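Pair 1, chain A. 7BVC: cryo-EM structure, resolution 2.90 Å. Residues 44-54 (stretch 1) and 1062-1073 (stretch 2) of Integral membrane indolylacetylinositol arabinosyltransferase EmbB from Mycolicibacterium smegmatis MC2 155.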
# COMPACT_ATOMS: atom_id res chain seq x y z
N ILE A 44 36.78 8.70 -22.51
CA ILE A 44 36.60 9.77 -21.53
C ILE A 44 36.37 9.22 -20.13
O ILE A 44 36.97 9.75 -19.18
CB ILE A 44 35.48 10.72 -21.99
CG1 ILE A 44 35.74 11.19 -23.42
CG2 ILE A 44 35.38 11.91 -21.06
CD1 ILE A 44 37.01 11.98 -23.57
N PRO A 45 35.55 8.18 -19.91
CA PRO A 45 35.46 7.62 -18.55
C PRO A 45 36.76 7.04 -18.04
O PRO A 45 36.88 6.81 -16.83
CB PRO A 45 34.38 6.53 -18.70
CG PRO A 45 33.57 6.96 -19.85
CD PRO A 45 34.53 7.60 -20.80
N LEU A 46 37.74 6.79 -18.90
CA LEU A 46 39.01 6.18 -18.51
C LEU A 46 40.13 7.13 -18.91
O LEU A 46 40.75 6.97 -19.96
CB LEU A 46 39.17 4.82 -19.19
CG LEU A 46 38.08 3.79 -18.92
CD1 LEU A 46 38.29 2.55 -19.78
CD2 LEU A 46 38.05 3.43 -17.46
N LEU A 47 40.43 8.10 -18.04
CA LEU A 47 41.46 9.09 -18.31
C LEU A 47 41.84 9.73 -16.99
O LEU A 47 40.97 9.89 -16.12
CB LEU A 47 40.99 10.15 -19.31
CG LEU A 47 41.31 9.91 -20.79
CD1 LEU A 47 40.63 10.94 -21.67
CD2 LEU A 47 42.80 9.90 -21.04
N PRO A 48 43.11 10.11 -16.79
CA PRO A 48 43.53 10.62 -15.48
C PRO A 48 42.76 11.87 -15.07
O PRO A 48 42.39 12.69 -15.90
CB PRO A 48 45.02 10.91 -15.67
CG PRO A 48 45.20 11.02 -17.14
CD PRO A 48 44.23 10.06 -17.74
N VAL A 49 42.53 11.99 -13.77
CA VAL A 49 41.86 13.14 -13.18
C VAL A 49 42.60 13.50 -11.89
O VAL A 49 43.25 12.66 -11.27
CB VAL A 49 40.37 12.86 -12.91
CG1 VAL A 49 40.19 12.00 -11.67
CG2 VAL A 49 39.59 14.15 -12.79
N THR A 50 42.51 14.77 -11.51
CA THR A 50 43.20 15.29 -10.33
C THR A 50 42.19 15.52 -9.21
O THR A 50 41.14 16.12 -9.44
CB THR A 50 43.94 16.58 -10.65
OG1 THR A 50 44.92 16.33 -11.66
CG2 THR A 50 44.62 17.13 -9.42
N GLN A 51 42.52 15.05 -8.01
CA GLN A 51 41.66 15.16 -6.85
C GLN A 51 42.37 15.96 -5.76
O GLN A 51 43.57 15.79 -5.52
CB GLN A 51 41.28 13.78 -6.32
CG GLN A 51 40.80 13.76 -4.88
CD GLN A 51 40.79 12.37 -4.29
OE1 GLN A 51 40.22 11.44 -4.85
NE2 GLN A 51 41.43 12.22 -3.13
N THR A 52 41.61 16.83 -5.09
CA THR A 52 42.10 17.59 -3.95
C THR A 52 41.75 16.85 -2.66
O THR A 52 40.62 16.38 -2.49
CB THR A 52 41.52 19.01 -3.94
OG1 THR A 52 42.06 19.74 -2.83
CG2 THR A 52 40.00 19.00 -3.86
N THR A 53 42.74 16.72 -1.79
CA THR A 53 42.61 15.96 -0.55
C THR A 53 42.35 16.90 0.62
O THR A 53 42.28 18.12 0.47
CB THR A 53 43.88 15.14 -0.31
OG1 THR A 53 45.02 16.00 -0.31
CG2 THR A 53 44.05 14.10 -1.41
N ALA A 54 42.20 16.31 1.80
CA ALA A 54 41.94 17.08 3.01
C ALA A 54 42.28 16.22 4.22
O ALA A 54 41.98 15.02 4.23
CB ALA A 54 40.49 17.55 3.08
N LEU A 1062 41.83 21.99 8.34
CA LEU A 1062 41.78 21.09 7.18
C LEU A 1062 42.92 21.25 6.19
O LEU A 1062 42.71 21.79 5.09
CB LEU A 1062 40.45 21.26 6.44
CG LEU A 1062 39.24 20.48 6.95
CD1 LEU A 1062 38.73 21.04 8.27
CD2 LEU A 1062 38.16 20.52 5.90
N ASP A 1063 44.13 20.85 6.57
CA ASP A 1063 45.26 20.89 5.64
C ASP A 1063 44.91 20.22 4.32
O ASP A 1063 44.13 19.27 4.27
CB ASP A 1063 46.49 20.22 6.26
CG ASP A 1063 47.06 21.01 7.42
OD1 ASP A 1063 46.93 22.25 7.42
OD2 ASP A 1063 47.64 20.39 8.33
N PHE A 1064 45.50 20.71 3.23
CA PHE A 1064 45.10 20.34 1.88
C PHE A 1064 46.26 19.73 1.10
O PHE A 1064 47.40 19.68 1.56
CB PHE A 1064 44.54 21.54 1.12
CG PHE A 1064 43.18 21.97 1.58
CD1 PHE A 1064 42.22 21.03 1.94
CD2 PHE A 1064 42.85 23.31 1.66
CE1 PHE A 1064 40.97 21.43 2.36
CE2 PHE A 1064 41.60 23.71 2.09
CZ PHE A 1064 40.66 22.77 2.44
N GLY A 1065 45.94 19.26 -0.11
CA GLY A 1065 46.91 18.66 -1.00
C GLY A 1065 46.22 18.22 -2.27
O GLY A 1065 45.01 18.35 -2.43
N SER A 1066 47.01 17.65 -3.19
CA SER A 1066 46.49 17.22 -4.48
C SER A 1066 47.15 15.91 -4.90
O SER A 1066 48.26 15.59 -4.48
CB SER A 1066 46.71 18.28 -5.56
OG SER A 1066 45.99 19.47 -5.27
N GLN A 1067 46.44 15.15 -5.74
CA GLN A 1067 46.98 13.91 -6.26
C GLN A 1067 46.25 13.52 -7.54
O GLN A 1067 45.03 13.70 -7.64
CB GLN A 1067 46.89 12.78 -5.23
CG GLN A 1067 45.51 12.60 -4.63
CD GLN A 1067 45.31 11.21 -4.06
OE1 GLN A 1067 45.52 10.21 -4.74
NE2 GLN A 1067 44.89 11.14 -2.80
N THR A 1068 46.98 12.97 -8.50
CA THR A 1068 46.44 12.64 -9.81
C THR A 1068 46.19 11.14 -9.91
O THR A 1068 47.12 10.34 -9.80
CB THR A 1068 47.40 13.08 -10.92
OG1 THR A 1068 47.59 14.50 -10.85
CG2 THR A 1068 46.83 12.73 -12.28
N HIS A 1069 44.93 10.76 -10.11
CA HIS A 1069 44.51 9.38 -10.26
C HIS A 1069 44.49 9.00 -11.75
O HIS A 1069 44.99 9.75 -12.59
CB HIS A 1069 43.16 9.18 -9.58
CG HIS A 1069 43.22 9.34 -8.09
ND1 HIS A 1069 42.28 10.06 -7.38
CD2 HIS A 1069 44.12 8.89 -7.18
CE1 HIS A 1069 42.59 10.04 -6.10
NE2 HIS A 1069 43.70 9.34 -5.95
N SER A 1070 43.91 7.84 -12.07
CA SER A 1070 43.97 7.34 -13.44
C SER A 1070 42.62 6.80 -13.91
O SER A 1070 42.58 5.85 -14.70
CB SER A 1070 45.03 6.25 -13.57
OG SER A 1070 44.79 5.44 -14.71
N GLY A 1071 41.52 7.38 -13.44
CA GLY A 1071 40.20 7.03 -13.94
C GLY A 1071 39.68 5.67 -13.56
O GLY A 1071 38.49 5.41 -13.75
N LEU A 1072 40.52 4.78 -13.03
CA LEU A 1072 40.08 3.50 -12.51
C LEU A 1072 40.46 3.29 -11.06
O LEU A 1072 40.13 2.25 -10.48
CB LEU A 1072 40.64 2.35 -13.36
CG LEU A 1072 40.02 2.16 -14.73
CD1 LEU A 1072 41.04 1.62 -15.72
CD2 LEU A 1072 38.82 1.23 -14.65
N TYR A 1073 41.16 4.25 -10.46
CA TYR A 1073 41.61 4.11 -9.09
C TYR A 1073 40.43 4.19 -8.12
O TYR A 1073 39.50 4.98 -8.32
CB TYR A 1073 42.64 5.20 -8.77
CG TYR A 1073 43.09 5.24 -7.33
CD1 TYR A 1073 44.14 4.46 -6.90
CD2 TYR A 1073 42.47 6.08 -6.41
CE1 TYR A 1073 44.57 4.49 -5.58
CE2 TYR A 1073 42.89 6.12 -5.09
CZ TYR A 1073 43.93 5.33 -4.69
OH TYR A 1073 44.35 5.37 -3.38

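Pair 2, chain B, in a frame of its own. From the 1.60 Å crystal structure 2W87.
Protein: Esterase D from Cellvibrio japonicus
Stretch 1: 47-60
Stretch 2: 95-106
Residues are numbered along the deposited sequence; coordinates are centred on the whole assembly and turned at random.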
# COMPACT_ATOMS: atom_id res chain seq x y z
N ALA B 47 -8.62 -11.50 8.01
CA ALA B 47 -10.04 -11.34 7.70
C ALA B 47 -10.80 -12.51 8.31
O ALA B 47 -10.43 -13.65 8.12
CB ALA B 47 -10.26 -11.29 6.18
N THR B 48 -11.87 -12.24 9.05
CA THR B 48 -12.57 -13.34 9.71
C THR B 48 -13.36 -14.16 8.69
O THR B 48 -13.62 -15.33 8.91
CB THR B 48 -13.52 -12.86 10.82
OG1 THR B 48 -14.53 -12.05 10.25
CG2 THR B 48 -12.76 -12.08 11.89
N SER B 49 -13.72 -13.55 7.56
CA SER B 49 -14.43 -14.23 6.48
C SER B 49 -13.89 -13.75 5.15
O SER B 49 -13.41 -12.63 5.04
CB SER B 49 -15.92 -13.91 6.55
OG SER B 49 -16.56 -14.57 7.63
N SER B 50 -13.96 -14.60 4.13
CA SER B 50 -13.53 -14.17 2.80
C SER B 50 -14.54 -13.17 2.26
O SER B 50 -15.69 -13.16 2.67
CB SER B 50 -13.37 -15.36 1.86
OG SER B 50 -14.62 -15.95 1.55
N GLY B 51 -14.11 -12.29 1.37
CA GLY B 51 -15.02 -11.33 0.77
C GLY B 51 -14.35 -10.07 0.31
O GLY B 51 -13.19 -9.82 0.61
N ARG B 52 -15.13 -9.26 -0.40
CA ARG B 52 -14.63 -8.06 -1.06
C ARG B 52 -14.35 -7.00 -0.02
O ARG B 52 -15.19 -6.74 0.84
CB ARG B 52 -15.66 -7.55 -2.08
CG ARG B 52 -15.21 -6.31 -2.82
N ARG B 53 -13.17 -6.40 -0.08
CA ARG B 53 -12.83 -5.24 0.71
C ARG B 53 -12.45 -4.11 -0.25
O ARG B 53 -11.96 -4.35 -1.37
CB ARG B 53 -11.62 -5.49 1.62
CG ARG B 53 -11.91 -6.09 2.97
CD ARG B 53 -12.52 -7.48 2.87
NE ARG B 53 -12.81 -8.00 4.20
CZ ARG B 53 -13.03 -9.29 4.48
NH1 ARG B 53 -12.98 -10.23 3.53
NH2 ARG B 53 -13.28 -9.64 5.73
N THR B 54 -12.64 -2.90 0.22
CA THR B 54 -12.12 -1.73 -0.48
C THR B 54 -10.83 -1.30 0.17
O THR B 54 -10.80 -1.07 1.38
CB THR B 54 -13.10 -0.57 -0.44
OG1 THR B 54 -14.33 -0.99 -1.04
CG2 THR B 54 -12.54 0.60 -1.22
N LEU B 55 -9.76 -1.25 -0.62
CA LEU B 55 -8.46 -0.82 -0.15
C LEU B 55 -8.27 0.60 -0.64
O LEU B 55 -8.49 0.87 -1.81
CB LEU B 55 -7.33 -1.68 -0.72
CG LEU B 55 -7.37 -3.16 -0.42
CD1 LEU B 55 -6.04 -3.80 -0.76
CD2 LEU B 55 -7.68 -3.41 1.02
N THR B 56 -7.87 1.50 0.26
CA THR B 56 -7.59 2.87 -0.10
C THR B 56 -6.13 3.16 0.26
O THR B 56 -5.74 3.04 1.42
CB THR B 56 -8.58 3.82 0.60
OG1 THR B 56 -9.91 3.54 0.15
CG2 THR B 56 -8.25 5.27 0.30
N ILE B 57 -5.35 3.49 -0.75
CA ILE B 57 -3.93 3.78 -0.60
C ILE B 57 -3.71 5.27 -0.71
O ILE B 57 -4.05 5.86 -1.73
CB ILE B 57 -3.14 3.08 -1.73
CG1 ILE B 57 -3.31 1.57 -1.63
CG2 ILE B 57 -1.64 3.47 -1.70
CD1 ILE B 57 -2.76 0.84 -2.85
N ARG B 58 -3.16 5.88 0.33
CA ARG B 58 -2.86 7.31 0.32
C ARG B 58 -1.39 7.50 -0.05
O ARG B 58 -0.51 6.86 0.52
CB ARG B 58 -3.16 7.93 1.67
CG ARG B 58 -3.14 9.44 1.65
CD ARG B 58 -3.79 10.02 2.88
NE ARG B 58 -3.91 11.48 2.80
CZ ARG B 58 -3.05 12.33 3.33
NH1 ARG B 58 -1.98 11.90 4.00
NH2 ARG B 58 -3.25 13.63 3.20
N TYR B 59 -1.12 8.38 -1.01
CA TYR B 59 0.21 8.44 -1.60
C TYR B 59 0.54 9.84 -2.12
O TYR B 59 -0.36 10.65 -2.36
CB TYR B 59 0.35 7.43 -2.74
CG TYR B 59 -0.42 7.82 -3.97
CD1 TYR B 59 0.20 8.48 -5.04
CD2 TYR B 59 -1.78 7.58 -4.05
CE1 TYR B 59 -0.54 8.88 -6.16
CE2 TYR B 59 -2.52 7.96 -5.19
CZ TYR B 59 -1.88 8.60 -6.23
OH TYR B 59 -2.62 9.01 -7.35
N ALA B 60 1.83 10.09 -2.32
CA ALA B 60 2.31 11.31 -2.95
C ALA B 60 3.25 10.92 -4.07
O ALA B 60 4.08 10.06 -3.88
CB ALA B 60 3.05 12.18 -1.94
N GLN B 95 -2.80 12.09 -2.40
CA GLN B 95 -4.08 11.70 -2.97
C GLN B 95 -4.33 10.23 -2.58
O GLN B 95 -3.48 9.57 -1.94
CB GLN B 95 -4.05 11.89 -4.48
CG GLN B 95 -3.80 13.29 -4.92
CD GLN B 95 -4.84 14.31 -4.50
OE1 GLN B 95 -5.94 13.96 -4.05
NE2 GLN B 95 -4.50 15.58 -4.63
N THR B 96 -5.49 9.70 -2.96
CA THR B 96 -5.75 8.30 -2.75
C THR B 96 -6.01 7.57 -4.05
O THR B 96 -6.50 8.13 -5.05
CB THR B 96 -6.94 8.05 -1.80
OG1 THR B 96 -8.13 8.66 -2.33
CG2 THR B 96 -6.64 8.59 -0.39
N ALA B 97 -5.69 6.28 -4.02
CA ALA B 97 -6.11 5.37 -5.06
C ALA B 97 -6.94 4.31 -4.36
O ALA B 97 -6.63 3.92 -3.24
CB ALA B 97 -4.91 4.74 -5.77
N THR B 98 -7.99 3.84 -5.00
CA THR B 98 -8.83 2.83 -4.37
C THR B 98 -9.02 1.66 -5.30
O THR B 98 -9.22 1.84 -6.50
CB THR B 98 -10.20 3.38 -3.93
OG1 THR B 98 -10.92 2.37 -3.20
CG2 THR B 98 -11.02 3.81 -5.15
N ILE B 99 -8.95 0.46 -4.73
CA ILE B 99 -9.19 -0.77 -5.46
C ILE B 99 -10.01 -1.72 -4.58
O ILE B 99 -9.80 -1.79 -3.36
CB ILE B 99 -7.86 -1.41 -5.89
CG1 ILE B 99 -8.10 -2.64 -6.76
CG2 ILE B 99 -6.99 -1.75 -4.70
CD1 ILE B 99 -7.02 -2.87 -7.74
N ASP B 100 -10.97 -2.40 -5.19
CA ASP B 100 -11.68 -3.46 -4.50
C ASP B 100 -10.94 -4.78 -4.71
O ASP B 100 -10.48 -5.08 -5.80
CB ASP B 100 -13.12 -3.57 -4.97
CG ASP B 100 -14.03 -2.50 -4.35
OD1 ASP B 100 -13.57 -1.65 -3.56
OD2 ASP B 100 -15.24 -2.52 -4.64
N VAL B 101 -10.81 -5.56 -3.65
CA VAL B 101 -10.06 -6.80 -3.72
C VAL B 101 -10.81 -7.83 -2.92
O VAL B 101 -11.55 -7.49 -2.01
CB VAL B 101 -8.65 -6.70 -3.12
CG1 VAL B 101 -7.85 -5.59 -3.78
CG2 VAL B 101 -8.70 -6.50 -1.60
N ASP B 102 -10.58 -9.10 -3.26
CA ASP B 102 -11.20 -10.19 -2.53
C ASP B 102 -10.16 -10.76 -1.59
O ASP B 102 -9.17 -11.35 -2.04
CB ASP B 102 -11.72 -11.25 -3.49
CG ASP B 102 -13.13 -10.93 -3.97
OD1 ASP B 102 -14.07 -11.04 -3.14
OD2 ASP B 102 -13.31 -10.57 -5.15
N LEU B 103 -10.38 -10.55 -0.31
CA LEU B 103 -9.53 -11.14 0.71
C LEU B 103 -10.00 -12.55 1.03
O LEU B 103 -11.19 -12.86 0.94
CB LEU B 103 -9.51 -10.29 1.99
CG LEU B 103 -8.98 -8.86 1.94
CD1 LEU B 103 -8.79 -8.31 3.36
CD2 LEU B 103 -7.69 -8.74 1.19
N VAL B 104 -9.04 -13.41 1.36
CA VAL B 104 -9.36 -14.77 1.81
C VAL B 104 -9.58 -14.77 3.32
O VAL B 104 -9.05 -13.92 4.05
CB VAL B 104 -8.25 -15.78 1.45
CG1 VAL B 104 -7.99 -15.79 -0.06
CG2 VAL B 104 -6.97 -15.49 2.20
N GLN B 105 -10.35 -15.74 3.81
CA GLN B 105 -10.50 -15.92 5.24
C GLN B 105 -9.11 -16.18 5.81
O GLN B 105 -8.33 -16.96 5.24
CB GLN B 105 -11.41 -17.12 5.51
CG GLN B 105 -11.80 -17.25 6.93
CD GLN B 105 -12.58 -18.53 7.19
OE1 GLN B 105 -12.28 -19.59 6.63
NE2 GLN B 105 -13.57 -18.45 8.05
N GLY B 106 -8.77 -15.53 6.92
CA GLY B 106 -7.44 -15.69 7.50
C GLY B 106 -6.44 -14.65 7.05
O GLY B 106 -6.81 -13.50 6.86
O HOH W 1 -5.31 8.30 -7.44

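The sharpest difference lies on the sheet face that carries Gln A51 and Gln A1067 in pair 1 and Leu B55 and Ile B99 in pair 2: the same hydrogen-bonded backbone pair bears two amides in one case and two branched hydrocarbons in the other. In pair 1 the glutamine side chains meet with NE2 of Gln A51 3.6 Å from NE2 of Gln A1067, while OE1 of Gln A51 comes 3.0 Å from CE1 of His A1069, at the edge of the imidazole ring. In pair 2 the matched positions on this face make apolar contact, CB of Leu B55 lying 4.0 Å from CG2 of Ile B99 and CG of Leu B55 3.8 Å from CG2 of Val B101. Since His A1069 matches Val B101, both pairs set the stretch 1 side chain against the residue two positions further along stretch 2.

The backbone beneath is nearly identical. Fourteen central residues superpose with an RMSD of 0.5 Å, and in both, the main strands run antiparallel, with angles of 154° in pair 1 and 142° in pair 2. Gln A51 falls on Leu B55 and Gln A1067 on Ile B99, and the reciprocal bonds coincide: N of Gln A51 to O of Gln A1067 and N of Gln A1067 to O of Gln A51 are both 2.9 Å, against 2.8 Å from N of Leu B55 to O of Ile B99 and 3.0 Å from N of Ile B99 to O of Leu B55.

On the opposite face, Thr A50 matches Thr B54 most closely, with side-chain centres 0.7 Å apart and both chi1 angles in the m well. Their partners differ. OG1 of Thr A50 makes only a weak hydrogen bond to OG1 of Thr A1068, at 3.3 Å, whereas OG1 of Thr B54 donates to OD1 of Asp B100 at 2.7 Å; the carboxylate reaches further across the strands and offers a stronger acceptor. One step along, Thr A52 and Thr B56 share a CA position within 0.3 Å but not a rotamer. With chi1 at t, OG1 of Thr A52 donates to O of Gly A1065 at 3.3 Å; with chi1 at m, Thr B56 instead places CG2 3.7 Å from CB of Thr B96.

Two glycines of stretch 2 separate the solutions further. Gly A1065 matches Ala B97, but an ideal CB on the glycine would lie 3.0 Å from OG1 of Thr A53, a clash. Gly A1071 matches Leu B103, and its ideal CB would come 2.8 Å from N of Leu A47; its positive phi of 71° also favours glycine. Leu B103 instead accommodates a full side chain, its CB 3.8 Å from NH1 of Arg B53. That arginine, matched to Val A49, donates through NH1 to O of Ser B49 at 2.9 Å and to O of Gly B51 at 3.0 Å, tying its guanidinium back to its own stretch.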